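Local coordinates for protein carbamate kinase (Aeropyrum pernix, PDB 2E9Y) that probably transfers a phosphoryl group between ATP and carbamate, the reaction of the carbamate kinase family, at residues 9-12 and 13-17; 95-98 and 99-103; 254-258 and 259-263. One frame throughout, in Å; residues are numbered along the deposited sequence.

How the contacts relate
The three contacts follow one another along the chain, and all belong to the amino acid kinase fold. Contact 1 is closest to the middle of the subunit, about 8 Å from its centre. Its centre is about 17 Å from that of contact 2 and about 24 Å from that of contact 3. Contacts 2 and 3 are farthest apart, about 37 Å between centres. Helix 25-44 joins contacts 1 and 2: Ile39 meets both Leu11 and Leu97. Contacts 1 and 3 share the large mixed sheet, through strands 6-10 and 255-257. Contact 1 thus lies at the end of a central strand, contact 2 at the subunit interface, and contact 3 at a peripheral strand-helix junction.

Contact 1 (9-12 and 13-17); sequences IALG and GNAIA
Leu11 and Ala15 meet through methyl and methylene groups where the chain turns from strand 6-10 into the short, weakly bonded helix 13-16. CB of Leu11 lies 4.0 Å from CB of Ala15. The CD1 branch of Leu11 also passes this methyl, at 4.1 Å from Ala15 CB. Leu11 holds CG anti to its carbonyl carbon (chi1 -60°), and from there its branches reach Ile51 and Ile39. The methyl of Ala15 packs on Ala35, so helix 25-44 lies against both residues.

One backbone bond closes the turn. Ala15 N donates to Gly12 O at 3.1 Å, with a fairly straight N-H...O angle of 160°. Ile16 brings CG1 to 4.1 Å from Gly12 O, while its side chain packs on Val32. Gly13 O accepts from both Ile16 N and Ala17 N, which continues the turn.

This is the glycine-rich loop after the first strand of the amino acid kinase fold. In related enzymes such loops contact the phosphates at the transfer site, and a similar role is likely here. Lys216 donates from NZ to Leu11 O, tying the loop to the start of helix 216-226.

Asn14 adds a polar link to the strand end. Its CG sits between the backbone N and the carbonyl carbon (chi1 68°), which swings OD1 to the Gly12 side, 3.9 Å from Gly12 C. The Asn14 side chain also packs on Leu298. A water completes the link: it donates to Asn14 OD1 at 2.9 Å and accepts from Gly12 N at 2.7 Å.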
ATOM      1  N   ILE A   9       9.802  -7.701 -15.058  1.00 16.71           N
ATOM      2  CA  ILE A   9       9.210  -9.035 -15.043  1.00 17.31           C
ATOM      3  C   ILE A   9       7.765  -8.956 -14.574  1.00 18.14           C
ATOM      4  O   ILE A   9       7.500  -8.626 -13.421  1.00 18.30           O
ATOM      5  CB  ILE A   9       9.999  -9.968 -14.099  1.00 18.95           C
ATOM      6  CG1 ILE A   9      11.462 -10.030 -14.556  1.00 20.86           C
ATOM      7  CG2 ILE A   9       9.382 -11.361 -14.091  1.00 18.67           C
ATOM      8  CD1 ILE A   9      12.398 -10.712 -13.584  1.00 20.95           C
ATOM      9  N   ALA A  10       6.846  -9.261 -15.480  1.00 15.75           N
ATOM     10  CA  ALA A  10       5.421  -9.221 -15.184  1.00 17.63           C
ATOM     11  C   ALA A  10       4.895 -10.585 -14.737  1.00 17.09           C
ATOM     12  O   ALA A  10       4.769 -11.508 -15.541  1.00 17.29           O
ATOM     13  CB  ALA A  10       4.655  -8.736 -16.414  1.00 17.30           C
ATOM     14  N   LEU A  11       4.590 -10.695 -13.448  1.00 17.42           N
ATOM     15  CA  LEU A  11       4.069 -11.932 -12.878  1.00 18.83           C
ATOM     16  C   LEU A  11       2.571 -12.062 -13.124  1.00 20.54           C
ATOM     17  O   LEU A  11       1.871 -11.063 -13.308  1.00 20.25           O
ATOM     18  CB  LEU A  11       4.334 -11.973 -11.369  1.00 18.09           C
ATOM     19  CG  LEU A  11       5.795 -11.910 -10.924  1.00 17.56           C
ATOM     20  CD1 LEU A  11       5.889 -11.930  -9.396  1.00 20.23           C
ATOM     21  CD2 LEU A  11       6.544 -13.098 -11.518  1.00 19.55           C
ATOM     22  N   GLY A  12       2.090 -13.300 -13.121  1.00 21.16           N
ATOM     23  CA  GLY A  12       0.677 -13.560 -13.334  1.00 22.82           C
ATOM     24  C   GLY A  12      -0.003 -14.082 -12.079  1.00 23.02           C
ATOM     25  O   GLY A  12       0.592 -14.098 -11.002  1.00 23.23           O
ATOM     26  N   GLY A  13      -1.250 -14.518 -12.217  1.00 23.56           N
ATOM     27  CA  GLY A  13      -1.985 -15.021 -11.070  1.00 25.06           C
ATOM     28  C   GLY A  13      -1.346 -16.200 -10.353  1.00 26.68           C
ATOM     29  O   GLY A  13      -1.437 -16.305  -9.127  1.00 26.51           O
ATOM     30  N   ASN A  14      -0.690 -17.081 -11.105  1.00 28.22           N
ATOM     31  CA  ASN A  14      -0.060 -18.267 -10.523  1.00 30.17           C
ATOM     32  C   ASN A  14       1.087 -17.965  -9.565  1.00 29.35           C
ATOM     33  O   ASN A  14       1.537 -18.842  -8.823  1.00 28.22           O
ATOM     34  CB  ASN A  14       0.433 -19.205 -11.636  1.00 34.03           C
ATOM     35  CG  ASN A  14       1.599 -18.628 -12.425  1.00 38.11           C
ATOM     36  OD1 ASN A  14       1.518 -17.527 -12.970  1.00 38.80           O
ATOM     37  ND2 ASN A  14       2.691 -19.382 -12.497  1.00 41.12           N
ATOM     38  N   ALA A  15       1.563 -16.728  -9.570  1.00 27.50           N
ATOM     39  CA  ALA A  15       2.658 -16.351  -8.689  1.00 29.24           C
ATOM     40  C   ALA A  15       2.167 -15.809  -7.350  1.00 29.86           C
ATOM     41  O   ALA A  15       2.919 -15.792  -6.374  1.00 29.62           O
ATOM     42  CB  ALA A  15       3.536 -15.304  -9.371  1.00 29.16           C
ATOM     43  N   ILE A  16       0.904 -15.387  -7.306  1.00 31.30           N
ATOM     44  CA  ILE A  16       0.340 -14.780  -6.102  1.00 35.34           C
ATOM     45  C   ILE A  16      -0.721 -15.561  -5.328  1.00 37.43           C
ATOM     46  O   ILE A  16      -0.773 -15.482  -4.101  1.00 39.15           O
ATOM     47  CB  ILE A  16      -0.255 -13.391  -6.440  1.00 34.71           C
ATOM     48  CG1 ILE A  16       0.786 -12.551  -7.184  1.00 36.05           C
ATOM     49  CG2 ILE A  16      -0.698 -12.680  -5.167  1.00 35.48           C
ATOM     50  CD1 ILE A  16       2.080 -12.356  -6.423  1.00 35.88           C
ATOM     51  N   ALA A  17      -1.575 -16.297  -6.029  1.00 39.54           N
ATOM     52  CA  ALA A  17      -2.756 -16.929  -5.464  1.00 41.65           C
ATOM     53  C   ALA A  17      -2.750 -18.433  -5.727  1.00 43.60           C
ATOM     54  O   ALA A  17      -2.053 -18.942  -6.593  1.00 41.95           O
ATOM     55  CB  ALA A  17      -3.991 -16.291  -6.101  1.00 41.74           C
TER
HETATM   56  O   HOH W   1       3.661 -15.541 -13.124  1.00 29.21           O

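Contact 2 (95-98 and 99-103); sequences HSLE and EELRR
Leu97 with Leu101, and Glu98 with Arg102, are i to i+4 pairs in the last turns of helix 78-103, which borders the second subunit here. Main-chain bonds carry the turns. Leu101 N meets Leu97 O at 2.9 Å, nearly straight at 173°. Glu99 N, Glu100 N and Arg102 N make the equivalent, more bent bonds to His95 O, Ser96 O and Glu98 O.

On the buried side the two leucines cross at a slant. Leu97 CG is 3.9 Å from Leu101 CD1, and CG of Leu101 rests against Leu97 O. Leu97 also packs on Ile39, and Leu101 on Val108. With alanine at Leu101, Leu97 is likely to lose this neighbour and a gap to open beside Val108.

The other side faces the dimer interface. Arg102 bends at chi3 (-47°), and its guanidinium turns back over the helix with one face above Glu99 CA. Its NH2 gives a hydrogen bond of 2.9 Å to a water. That water donates to His95 O at 2.9 Å and also sits over the centre of the His95 ring. NE2 of His95 bonds Leu207 O of the second subunit, and Glu98 OE1 forms a salt bridge with Arg116 of the second subunit. Glu98 OE2 accepts from Val110 N.

Arg103 joins Glu99 and Glu100 in a salt-bridge network through its guanidinium edge. NH2 of Arg103 donates to Glu99 OE2 at 2.9 Å. The hydrogen bond within the second salt bridge, from Arg103 NH1 to Glu100 OE1, is weak. Glu100 OE2 is paired with Arg104.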
ATOM      1  N   HIS A  95       8.289  -9.536   1.441  1.00 14.82           N
ATOM      2  CA  HIS A  95       8.697 -10.298   2.616  1.00 17.77           C
ATOM      3  C   HIS A  95       9.310 -11.652   2.244  1.00 19.01           C
ATOM      4  O   HIS A  95      10.341 -12.053   2.789  1.00 18.53           O
ATOM      5  CB  HIS A  95       7.493 -10.516   3.535  1.00 17.38           C
ATOM      6  CG  HIS A  95       7.861 -10.794   4.960  1.00 20.19           C
ATOM      7  ND1 HIS A  95       8.235  -9.800   5.839  1.00 21.25           N
ATOM      8  CD2 HIS A  95       7.931 -11.955   5.653  1.00 19.62           C
ATOM      9  CE1 HIS A  95       8.518 -10.335   7.013  1.00 21.19           C
ATOM     10  NE2 HIS A  95       8.342 -11.643   6.927  1.00 21.25           N
ATOM     11  N   SER A  96       8.672 -12.348   1.311  1.00 18.71           N
ATOM     12  CA  SER A  96       9.142 -13.661   0.876  1.00 21.30           C
ATOM     13  C   SER A  96      10.477 -13.603   0.129  1.00 22.07           C
ATOM     14  O   SER A  96      11.366 -14.426   0.363  1.00 22.15           O
ATOM     15  CB  SER A  96       8.083 -14.320  -0.010  1.00 22.55           C
ATOM     16  OG  SER A  96       8.473 -15.633  -0.377  1.00 29.16           O
ATOM     17  N   LEU A  97      10.617 -12.635  -0.770  1.00 21.60           N
ATOM     18  CA  LEU A  97      11.850 -12.496  -1.537  1.00 21.51           C
ATOM     19  C   LEU A  97      13.022 -12.137  -0.628  1.00 22.44           C
ATOM     20  O   LEU A  97      14.109 -12.706  -0.749  1.00 21.34           O
ATOM     21  CB  LEU A  97      11.680 -11.437  -2.626  1.00 20.12           C
ATOM     22  CG  LEU A  97      12.878 -11.226  -3.553  1.00 21.04           C
ATOM     23  CD1 LEU A  97      13.384 -12.569  -4.076  1.00 22.90           C
ATOM     24  CD2 LEU A  97      12.465 -10.324  -4.702  1.00 20.09           C
ATOM     25  N   GLU A  98      12.801 -11.195   0.283  1.00 19.90           N
ATOM     26  CA  GLU A  98      13.843 -10.793   1.219  1.00 22.66           C
ATOM     27  C   GLU A  98      14.295 -11.991   2.054  1.00 24.29           C
ATOM     28  O   GLU A  98      15.487 -12.178   2.296  1.00 24.10           O
ATOM     29  CB  GLU A  98      13.332  -9.684   2.146  1.00 21.68           C
ATOM     30  CG  GLU A  98      13.371  -8.291   1.536  1.00 21.81           C
ATOM     31  CD  GLU A  98      12.775  -7.234   2.453  1.00 21.05           C
ATOM     32  OE1 GLU A  98      12.619  -7.509   3.662  1.00 21.51           O
ATOM     33  OE2 GLU A  98      12.475  -6.122   1.965  1.00 21.32           O
ATOM     34  N   GLU A  99      13.340 -12.806   2.490  1.00 25.04           N
ATOM     35  CA  GLU A  99      13.659 -13.979   3.297  1.00 26.91           C
ATOM     36  C   GLU A  99      14.495 -14.979   2.502  1.00 28.89           C
ATOM     37  O   GLU A  99      15.455 -15.556   3.024  1.00 27.83           O
ATOM     38  CB  GLU A  99      12.374 -14.652   3.772  1.00 27.40           C
ATOM     39  CG  GLU A  99      12.590 -15.861   4.663  1.00 31.07           C
ATOM     40  CD  GLU A  99      11.282 -16.468   5.124  1.00 33.13           C
ATOM     41  OE1 GLU A  99      10.457 -15.729   5.707  1.00 34.48           O
ATOM     42  OE2 GLU A  99      11.075 -17.680   4.903  1.00 34.73           O
ATOM     43  N   GLU A 100      14.132 -15.178   1.238  1.00 29.03           N
ATOM     44  CA  GLU A 100      14.850 -16.111   0.379  1.00 32.05           C
ATOM     45  C   GLU A 100      16.275 -15.643   0.117  1.00 32.83           C
ATOM     46  O   GLU A 100      17.222 -16.419   0.248  1.00 33.69           O
ATOM     47  CB  GLU A 100      14.112 -16.290  -0.949  1.00 33.51           C
ATOM     48  CG  GLU A 100      14.758 -17.294  -1.897  1.00 35.68           C
ATOM     49  CD  GLU A 100      14.973 -18.654  -1.256  1.00 38.42           C
ATOM     50  OE1 GLU A 100      14.029 -19.167  -0.618  1.00 39.52           O
ATOM     51  OE2 GLU A 100      16.081 -19.214  -1.396  1.00 38.47           O
ATOM     52  N   LEU A 101      16.428 -14.375  -0.251  1.00 32.75           N
ATOM     53  CA  LEU A 101      17.749 -13.825  -0.528  1.00 33.32           C
ATOM     54  C   LEU A 101      18.633 -13.908   0.711  1.00 35.82           C
ATOM     55  O   LEU A 101      19.834 -14.161   0.615  1.00 36.46           O
ATOM     56  CB  LEU A 101      17.626 -12.372  -0.998  1.00 31.06           C
ATOM     57  CG  LEU A 101      16.881 -12.191  -2.325  1.00 29.91           C
ATOM     58  CD1 LEU A 101      16.650 -10.715  -2.600  1.00 28.44           C
ATOM     59  CD2 LEU A 101      17.685 -12.824  -3.449  1.00 30.05           C
ATOM     60  N   ARG A 102      18.025 -13.697   1.874  1.00 37.20           N
ATOM     61  CA  ARG A 102      18.736 -13.750   3.146  1.00 39.90           C
ATOM     62  C   ARG A 102      19.222 -15.173   3.389  1.00 40.66           C
ATOM     63  O   ARG A 102      20.358 -15.394   3.816  1.00 40.28           O
ATOM     64  CB  ARG A 102      17.793 -13.327   4.271  1.00 41.88           C
ATOM     65  CG  ARG A 102      18.417 -13.250   5.647  1.00 44.42           C
ATOM     66  CD  ARG A 102      17.314 -13.083   6.669  1.00 46.84           C
ATOM     67  NE  ARG A 102      16.379 -12.042   6.252  1.00 48.90           N
ATOM     68  CZ  ARG A 102      15.064 -12.103   6.426  1.00 49.66           C
ATOM     69  NH1 ARG A 102      14.513 -13.157   7.015  1.00 49.76           N
ATOM     70  NH2 ARG A 102      14.295 -11.112   6.001  1.00 49.59           N
ATOM     71  N   ARG A 103      18.347 -16.135   3.113  1.00 40.86           N
ATOM     72  CA  ARG A 103      18.669 -17.545   3.283  1.00 42.40           C
ATOM     73  C   ARG A 103      19.864 -17.909   2.403  1.00 42.50           C
ATOM     74  O   ARG A 103      20.565 -18.888   2.662  1.00 42.58           O
ATOM     75  CB  ARG A 103      17.456 -18.403   2.908  1.00 43.95           C
ATOM     76  CG  ARG A 103      17.681 -19.901   3.028  1.00 45.90           C
ATOM     77  CD  ARG A 103      16.396 -20.682   2.787  1.00 47.52           C
ATOM     78  NE  ARG A 103      15.351 -20.329   3.747  1.00 48.88           N
ATOM     79  CZ  ARG A 103      14.286 -19.582   3.466  1.00 49.96           C
ATOM     80  NH1 ARG A 103      14.107 -19.101   2.242  1.00 50.24           N
ATOM     81  NH2 ARG A 103      13.398 -19.311   4.415  1.00 48.92           N
TER
HETATM   82  O   HOH W   2      11.454 -11.130   5.349  1.00 16.40           O

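Contact 3 (254-258 and 259-263); sequences RRAAA and SELKK
Strand 255-257 leads without a break into the helix that begins at Ala258, and the chain turns sharply: the two short axes stand at 84° and approach to 6.4 Å. Ala257 occupies the N-cap position. Its carbonyl oxygen accepts from Leu261 N at 3.0 Å and takes a weak bond from Glu260 N. Lys262 N then bonds Ala258 O at 2.9 Å.

Among the side chains, Leu261 turns back toward the strand. Its CG and CD2 both lie 3.8 Å from Ala256 CB. CG is anti to the carbonyl carbon (chi1 -72°), and the isobutyl group also packs on Val313 and Ile283. Ser259 OG passes 3.8 Å from Ala257 CB and bonds O of Gly316, the C-terminal residue. The carboxylate of Glu260 points off the strand, and its OE2 receives Lys263 NZ at 2.9 Å on the syn lone pair, in a salt bridge. Lys262 instead extends to a salt bridge with Glu287.

Strand 255-257 pairs in parallel with strand 311-314, and Ala258 and Leu261 pack on helix 275-289, making this a beta-alpha junction at the margin of the alpha/beta amino acid kinase fold.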
ATOM      1  N   ARG A 254       8.981 -20.493 -30.532  1.00 38.50           N
ATOM      2  CA  ARG A 254      10.176 -20.289 -29.724  1.00 39.26           C
ATOM      3  C   ARG A 254      10.776 -18.905 -29.986  1.00 38.22           C
ATOM      4  O   ARG A 254      11.441 -18.291 -29.160  1.00 36.61           O
ATOM      5  CB  ARG A 254      11.190 -21.364 -30.119  1.00 41.79           C
ATOM      6  CG  ARG A 254      12.483 -21.281 -29.311  1.00 44.64           C
ATOM      7  CD  ARG A 254      12.220 -21.347 -27.801  1.00 47.38           C
ATOM      8  NE  ARG A 254      13.466 -21.239 -27.030  1.00 50.31           N
ATOM      9  CZ  ARG A 254      14.183 -20.094 -27.117  1.00 52.19           C
ATOM     10  NH1 ARG A 254      13.781 -19.102 -27.896  1.00 52.86           N
ATOM     11  NH2 ARG A 254      15.310 -19.976 -26.411  1.00 53.08           N
ATOM     12  N   ARG A 255      10.557 -18.457 -31.232  1.00 37.77           N
ATOM     13  CA  ARG A 255      10.961 -17.129 -31.641  1.00 38.17           C
ATOM     14  C   ARG A 255      10.022 -16.656 -32.749  1.00 36.81           C
ATOM     15  O   ARG A 255       9.577 -17.434 -33.581  1.00 37.92           O
ATOM     16  CB  ARG A 255      12.374 -17.211 -32.224  1.00 41.22           C
ATOM     17  CG  ARG A 255      13.453 -17.483 -31.176  1.00 46.25           C
ATOM     18  CD  ARG A 255      14.883 -17.372 -31.733  1.00 50.18           C
ATOM     19  NE  ARG A 255      15.850 -17.701 -30.680  1.00 53.41           N
ATOM     20  CZ  ARG A 255      17.174 -17.655 -30.949  1.00 54.99           C
ATOM     21  NH1 ARG A 255      17.612 -17.310 -32.149  1.00 56.49           N
ATOM     22  NH2 ARG A 255      18.037 -17.958 -29.980  1.00 56.09           N
ATOM     23  N   ALA A 256       9.694 -15.370 -32.742  1.00 34.03           N
ATOM     24  CA  ALA A 256       8.789 -14.820 -33.738  1.00 31.49           C
ATOM     25  C   ALA A 256       8.985 -13.318 -33.865  1.00 30.46           C
ATOM     26  O   ALA A 256       9.162 -12.618 -32.867  1.00 29.89           O
ATOM     27  CB  ALA A 256       7.347 -15.129 -33.357  1.00 31.92           C
ATOM     28  N   ALA A 257       8.965 -12.826 -35.099  1.00 28.67           N
ATOM     29  CA  ALA A 257       9.120 -11.403 -35.344  1.00 26.96           C
ATOM     30  C   ALA A 257       7.836 -10.714 -34.897  1.00 27.02           C
ATOM     31  O   ALA A 257       6.738 -11.228 -35.125  1.00 24.74           O
ATOM     32  CB  ALA A 257       9.366 -11.148 -36.824  1.00 27.98           C
ATOM     33  N   ALA A 258       7.980  -9.561 -34.252  1.00 26.45           N
ATOM     34  CA  ALA A 258       6.827  -8.807 -33.776  1.00 27.20           C
ATOM     35  C   ALA A 258       5.845  -8.550 -34.911  1.00 27.04           C
ATOM     36  O   ALA A 258       4.632  -8.596 -34.709  1.00 27.04           O
ATOM     37  CB  ALA A 258       7.281  -7.484 -33.164  1.00 26.02           C
ATOM     38  N   SER A 259       6.370  -8.284 -36.104  1.00 27.51           N
ATOM     39  CA  SER A 259       5.528  -8.018 -37.265  1.00 26.79           C
ATOM     40  C   SER A 259       4.663  -9.228 -37.602  1.00 26.42           C
ATOM     41  O   SER A 259       3.521  -9.086 -38.035  1.00 26.53           O
ATOM     42  CB  SER A 259       6.387  -7.651 -38.480  1.00 26.57           C
ATOM     43  OG  SER A 259       7.226  -8.729 -38.851  1.00 26.95           O
ATOM     44  N   GLU A 260       5.213 -10.419 -37.408  1.00 27.00           N
ATOM     45  CA  GLU A 260       4.467 -11.637 -37.691  1.00 27.23           C
ATOM     46  C   GLU A 260       3.404 -11.885 -36.628  1.00 26.78           C
ATOM     47  O   GLU A 260       2.279 -12.266 -36.948  1.00 26.01           O
ATOM     48  CB  GLU A 260       5.415 -12.830 -37.782  1.00 29.07           C
ATOM     49  CG  GLU A 260       6.203 -12.855 -39.077  1.00 29.60           C
ATOM     50  CD  GLU A 260       5.304 -13.019 -40.292  1.00 30.86           C
ATOM     51  OE1 GLU A 260       4.773 -14.131 -40.498  1.00 30.06           O
ATOM     52  OE2 GLU A 260       5.121 -12.031 -41.032  1.00 32.10           O
ATOM     53  N   LEU A 261       3.754 -11.670 -35.362  1.00 25.73           N
ATOM     54  CA  LEU A 261       2.790 -11.875 -34.289  1.00 25.27           C
ATOM     55  C   LEU A 261       1.650 -10.873 -34.396  1.00 26.20           C
ATOM     56  O   LEU A 261       0.505 -11.185 -34.062  1.00 25.26           O
ATOM     57  CB  LEU A 261       3.460 -11.744 -32.917  1.00 26.06           C
ATOM     58  CG  LEU A 261       4.392 -12.878 -32.485  1.00 27.67           C
ATOM     59  CD1 LEU A 261       4.809 -12.659 -31.041  1.00 26.83           C
ATOM     60  CD2 LEU A 261       3.688 -14.220 -32.628  1.00 28.96           C
ATOM     61  N   LYS A 262       1.963  -9.670 -34.872  1.00 25.90           N
ATOM     62  CA  LYS A 262       0.962  -8.620 -35.020  1.00 27.64           C
ATOM     63  C   LYS A 262      -0.130  -9.046 -35.999  1.00 28.32           C
ATOM     64  O   LYS A 262      -1.294  -8.679 -35.839  1.00 28.49           O
ATOM     65  CB  LYS A 262       1.626  -7.326 -35.501  1.00 29.33           C
ATOM     66  CG  LYS A 262       0.833  -6.073 -35.197  1.00 31.67           C
ATOM     67  CD  LYS A 262       1.678  -4.822 -35.402  1.00 34.28           C
ATOM     68  CE  LYS A 262       1.019  -3.609 -34.767  1.00 36.22           C
ATOM     69  NZ  LYS A 262       1.886  -2.403 -34.829  1.00 37.39           N
ATOM     70  N   LYS A 263       0.246  -9.821 -37.014  1.00 28.49           N
ATOM     71  CA  LYS A 263      -0.722 -10.305 -37.993  1.00 28.61           C
ATOM     72  C   LYS A 263      -1.665 -11.303 -37.326  1.00 28.58           C
ATOM     73  O   LYS A 263      -2.884 -11.229 -37.491  1.00 28.31           O
ATOM     74  CB  LYS A 263      -0.015 -10.997 -39.160  1.00 30.71           C
ATOM     75  CG  LYS A 263       0.886 -10.104 -39.991  1.00 32.90           C
ATOM     76  CD  LYS A 263       1.533 -10.919 -41.106  1.00 36.51           C
ATOM     77  CE  LYS A 263       2.533 -10.103 -41.902  1.00 38.67           C
ATOM     78  NZ  LYS A 263       3.241 -10.950 -42.907  1.00 39.91           N
TER